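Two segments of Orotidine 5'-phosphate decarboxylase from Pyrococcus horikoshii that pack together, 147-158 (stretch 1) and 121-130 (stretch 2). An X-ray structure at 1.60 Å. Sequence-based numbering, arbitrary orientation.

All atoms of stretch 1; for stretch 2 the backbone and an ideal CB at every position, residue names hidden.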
# COMPACT_ATOMS: atom_id res chain seq x y z
N GLY B 147 14.78 21.56 3.20
CA GLY B 147 15.26 22.57 2.27
C GLY B 147 15.65 21.99 0.92
O GLY B 147 15.37 22.58 -0.12
N TYR B 148 16.27 20.81 0.94
CA TYR B 148 16.71 20.16 -0.29
C TYR B 148 15.51 19.96 -1.20
O TYR B 148 15.56 20.23 -2.40
CB TYR B 148 17.33 18.80 0.02
CG TYR B 148 17.81 18.07 -1.22
CD1 TYR B 148 19.13 18.19 -1.64
CD2 TYR B 148 16.95 17.29 -1.97
CE1 TYR B 148 19.58 17.53 -2.78
CE2 TYR B 148 17.39 16.63 -3.13
CZ TYR B 148 18.71 16.76 -3.52
OH TYR B 148 19.17 16.09 -4.64
N ILE B 149 14.43 19.46 -0.62
CA ILE B 149 13.23 19.22 -1.40
C ILE B 149 12.58 20.54 -1.83
O ILE B 149 12.18 20.70 -2.98
CB ILE B 149 12.23 18.32 -0.60
CG1 ILE B 149 12.86 16.91 -0.50
CG2 ILE B 149 10.84 18.34 -1.24
CD1 ILE B 149 12.11 15.95 0.42
N ARG B 150 12.49 21.48 -0.90
CA ARG B 150 11.88 22.77 -1.20
C ARG B 150 12.59 23.47 -2.37
O ARG B 150 11.92 24.10 -3.20
CB ARG B 150 11.93 23.65 0.07
CG ARG B 150 11.28 25.02 -0.08
CD ARG B 150 9.75 24.93 -0.24
NE ARG B 150 9.32 24.67 -1.62
CZ ARG B 150 8.10 24.25 -1.95
NH1 ARG B 150 7.18 24.03 -1.01
NH2 ARG B 150 7.79 24.09 -3.23
N ASP B 151 13.91 23.35 -2.43
CA ASP B 151 14.67 24.02 -3.50
C ASP B 151 14.42 23.41 -4.88
O ASP B 151 14.74 24.04 -5.89
CB ASP B 151 16.17 23.95 -3.22
CG ASP B 151 16.60 24.76 -2.00
OD1 ASP B 151 15.83 25.65 -1.58
OD2 ASP B 151 17.71 24.50 -1.48
N ARG B 152 13.86 22.20 -4.92
CA ARG B 152 13.62 21.53 -6.20
C ARG B 152 12.15 21.42 -6.55
O ARG B 152 11.80 21.14 -7.70
CB ARG B 152 14.24 20.13 -6.15
CG ARG B 152 15.75 20.18 -6.10
CD ARG B 152 16.38 18.89 -5.63
NE ARG B 152 17.83 19.03 -5.74
CZ ARG B 152 18.58 19.80 -4.96
NH1 ARG B 152 19.90 19.87 -5.16
NH2 ARG B 152 18.05 20.49 -3.95
N LEU B 153 11.30 21.66 -5.56
CA LEU B 153 9.85 21.53 -5.71
C LEU B 153 9.14 22.80 -6.15
O LEU B 153 9.39 23.88 -5.61
CB LEU B 153 9.25 21.04 -4.38
CG LEU B 153 7.78 20.61 -4.33
CD1 LEU B 153 7.57 19.29 -5.08
CD2 LEU B 153 7.38 20.41 -2.86
N LYS B 154 8.24 22.66 -7.12
CA LYS B 154 7.48 23.81 -7.61
C LYS B 154 6.69 24.51 -6.50
O LYS B 154 6.08 23.86 -5.62
CB LYS B 154 6.52 23.37 -8.72
CG LYS B 154 5.88 24.50 -9.50
CD LYS B 154 4.74 23.96 -10.36
CE LYS B 154 5.23 22.95 -11.36
NZ LYS B 154 5.98 23.58 -12.47
N GLU B 155 6.68 25.84 -6.52
CA GLU B 155 5.93 26.58 -5.52
C GLU B 155 4.47 26.22 -5.72
O GLU B 155 4.02 25.93 -6.84
CB GLU B 155 6.14 28.09 -5.70
CG GLU B 155 5.72 28.60 -7.07
CD GLU B 155 6.85 28.62 -8.08
OE1 GLU B 155 7.80 27.81 -8.00
OE2 GLU B 155 6.79 29.48 -9.00
N GLY B 156 3.71 26.25 -4.64
CA GLY B 156 2.33 25.87 -4.75
C GLY B 156 2.16 24.47 -4.21
O GLY B 156 1.07 24.11 -3.79
N ILE B 157 3.22 23.66 -4.26
CA ILE B 157 3.12 22.31 -3.70
C ILE B 157 3.65 22.39 -2.28
O ILE B 157 4.78 22.85 -2.06
CB ILE B 157 3.96 21.28 -4.50
CG1 ILE B 157 3.51 21.28 -5.97
CG2 ILE B 157 3.78 19.86 -3.89
CD1 ILE B 157 4.37 20.43 -6.90
N LYS B 158 2.84 21.94 -1.32
CA LYS B 158 3.20 21.99 0.09
C LYS B 158 4.15 20.86 0.51
O LYS B 158 4.30 19.85 -0.19
CB LYS B 158 1.95 21.88 0.97
CG LYS B 158 0.80 22.83 0.64
CD LYS B 158 1.17 24.26 0.88
CE LYS B 158 -0.03 25.18 0.59
NZ LYS B 158 0.27 26.63 0.77
N UNK B 121 14.91 10.29 -5.59
CA UNK B 121 14.17 11.46 -5.14
C UNK B 121 14.20 12.64 -6.11
O UNK B 121 13.18 13.29 -6.32
CB UNK B 121 14.72 11.91 -3.79
N UNK B 122 15.35 12.95 -6.68
CA UNK B 122 15.36 14.07 -7.61
C UNK B 122 14.36 13.84 -8.75
O UNK B 122 13.64 14.76 -9.17
CB UNK B 122 16.77 14.28 -8.17
N UNK B 123 14.29 12.61 -9.23
CA UNK B 123 13.37 12.31 -10.32
C UNK B 123 11.93 12.31 -9.85
O UNK B 123 11.03 12.72 -10.58
CB UNK B 123 13.71 10.96 -10.95
N UNK B 124 11.70 11.84 -8.62
CA UNK B 124 10.34 11.84 -8.09
C UNK B 124 9.86 13.28 -7.88
O UNK B 124 8.67 13.57 -8.04
CB UNK B 124 10.27 11.05 -6.78
N UNK B 125 10.77 14.17 -7.50
CA UNK B 125 10.35 15.57 -7.34
C UNK B 125 9.93 16.14 -8.71
O UNK B 125 8.95 16.89 -8.80
CB UNK B 125 11.48 16.41 -6.73
N UNK B 126 10.65 15.78 -9.78
CA UNK B 126 10.27 16.24 -11.11
C UNK B 126 8.88 15.71 -11.44
O UNK B 126 8.07 16.43 -12.03
CB UNK B 126 11.29 15.79 -12.16
N UNK B 127 8.57 14.46 -11.08
CA UNK B 127 7.23 13.95 -11.37
C UNK B 127 6.20 14.75 -10.56
O UNK B 127 5.15 15.12 -11.08
CB UNK B 127 7.13 12.46 -11.05
N UNK B 128 6.48 15.01 -9.29
CA UNK B 128 5.56 15.82 -8.48
C UNK B 128 5.39 17.22 -9.11
O UNK B 128 4.31 17.78 -9.11
CB UNK B 128 6.07 15.94 -7.04
N UNK B 129 6.46 17.79 -9.65
CA UNK B 129 6.33 19.11 -10.26
C UNK B 129 5.38 19.07 -11.46
O UNK B 129 4.67 20.04 -11.73
CB UNK B 129 7.70 19.63 -10.69
N UNK B 130 5.36 17.95 -12.18
CA UNK B 130 4.50 17.80 -13.34
C UNK B 130 3.05 17.63 -12.90
O UNK B 130 2.14 18.28 -13.43
CB UNK B 130 4.95 16.61 -14.19

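Stretch 2 is helical throughout, so backbone angles alone exclude little, and each position is judged by its CA-to-CB direction and by what stretch 1 places nearby.

At position 121 CA-to-CB points toward stretch 1, but the ideal CB is still 5.5 Å from Tyr148 CE2, so small or medium side chains of several kinds would fit. The deposited residue is Thr121, whose OG1 is hydrogen-bonded elsewhere in the structure.

Position 122 points sideways, with its ideal CB 4.6 Å from Tyr148 OH and 5.3 Å from Arg152 CD. A phenolic hydroxyl and a guanidinium together favour an acceptor, preferably an acid; Asp, Glu, Asn or Gln could reach. It is Asp122. Tyr148 OH donates a short hydrogen bond to Asp122 OD1 (2.5 Å), which lies at the ring edge, near its plane. The salt bridge from Arg152 NE to Asp122 OD1 is long, at 3.8 Å, and no N-H points at the oxygen. A water completes the link, donating to Asp122 OD2 and accepting from Arg152 NE, each at 2.9 Å.

Positions 123 and 124 have nothing of stretch 1 within 5.5 Å of the ideal CB, so this contact does not discriminate; they are Arg123 and Phe124.

Position 125 points toward stretch 1, its ideal CB 4.7 Å from Arg152 CB and 5.1 Å from Leu153 CD1. With Ile149 also nearby, an aliphatic residue such as Ile, Leu, Val or Met is suitable. Ile125 fills the space: its CD1 lies 4.2 Å from Ile149 CG1, and its CG2 is 3.9 Å from Arg152 CB and 4.2 Å from Leu153 CD1.

Positions 126 and 127 meet no part of stretch 1 and are unconstrained by it; they are Glu126, which points away, and Val127.

Position 128 points toward stretch 1, and its ideal CB is already 4.2 Å from Leu153 CD1 and 4.8 Å from Ile157 CD1. Contact at the first carbon suits a small apolar residue. Ala128 supplies just that methyl, while Ile157 CD1 approaches its backbone O at 3.5 Å.

Position 129 points sideways, its ideal CB 5.3 Å from Arg152 O and 4.2 Å from Lys154 CE. The carbonyl of Arg152 and the amide N of Lys154 offer an acceptor and a donor, so a carboxamide, Asn or perhaps Gln, can answer both. Asn129 does: ND2 donates to Arg152 O (3.0 Å, 172°), and OD1 accepts from Lys154 N (2.7 Å, 170°).

Position 130 points away into space free of stretch 1, where many residues would serve; it is Glu130.

Stretch 2 (121-130) TDRFIEVANE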
# COMPACT_ATOMS: atom_id res chain seq x y z
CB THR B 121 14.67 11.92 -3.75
OG1 THR B 121 14.34 10.91 -2.78
CG2 THR B 121 14.04 13.24 -3.34
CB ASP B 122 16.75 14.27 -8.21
CG ASP B 122 17.73 14.87 -7.22
OD1 ASP B 122 17.31 15.28 -6.12
OD2 ASP B 122 18.92 14.94 -7.58
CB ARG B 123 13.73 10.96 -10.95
CG ARG B 123 15.11 10.98 -11.59
CD ARG B 123 15.39 9.72 -12.35
NE ARG B 123 14.50 9.59 -13.50
CZ ARG B 123 14.22 8.44 -14.09
NH1 ARG B 123 14.74 7.32 -13.62
NH2 ARG B 123 13.41 8.41 -15.14
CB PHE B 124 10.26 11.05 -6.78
CG PHE B 124 10.51 9.57 -6.94
CD1 PHE B 124 10.24 8.93 -8.15
CD2 PHE B 124 10.96 8.81 -5.86
CE1 PHE B 124 10.41 7.55 -8.28
CE2 PHE B 124 11.14 7.42 -5.98
CZ PHE B 124 10.85 6.80 -7.19
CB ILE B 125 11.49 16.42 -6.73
CG1 ILE B 125 11.68 16.03 -5.27
CG2 ILE B 125 11.14 17.91 -6.84
CD1 ILE B 125 12.96 16.60 -4.69
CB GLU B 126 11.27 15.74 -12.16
CG GLU B 126 12.67 16.28 -11.95
CD GLU B 126 13.68 15.69 -12.91
OE1 GLU B 126 13.52 14.52 -13.30
OE2 GLU B 126 14.65 16.41 -13.27
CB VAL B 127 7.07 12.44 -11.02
CG1 VAL B 127 5.65 11.99 -11.31
CG2 VAL B 127 8.07 11.59 -11.80
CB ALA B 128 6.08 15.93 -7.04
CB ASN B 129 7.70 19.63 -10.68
CG ASN B 129 8.53 20.06 -9.49
OD1 ASN B 129 8.00 20.26 -8.39
ND2 ASN B 129 9.83 20.23 -9.71
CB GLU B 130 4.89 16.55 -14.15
CG GLU B 130 6.22 16.60 -14.89
CD GLU B 130 6.49 15.30 -15.68
OE1 GLU B 130 7.59 15.18 -16.25
OE2 GLU B 130 5.61 14.40 -15.74
O HOH W 1 19.53 17.76 -7.70
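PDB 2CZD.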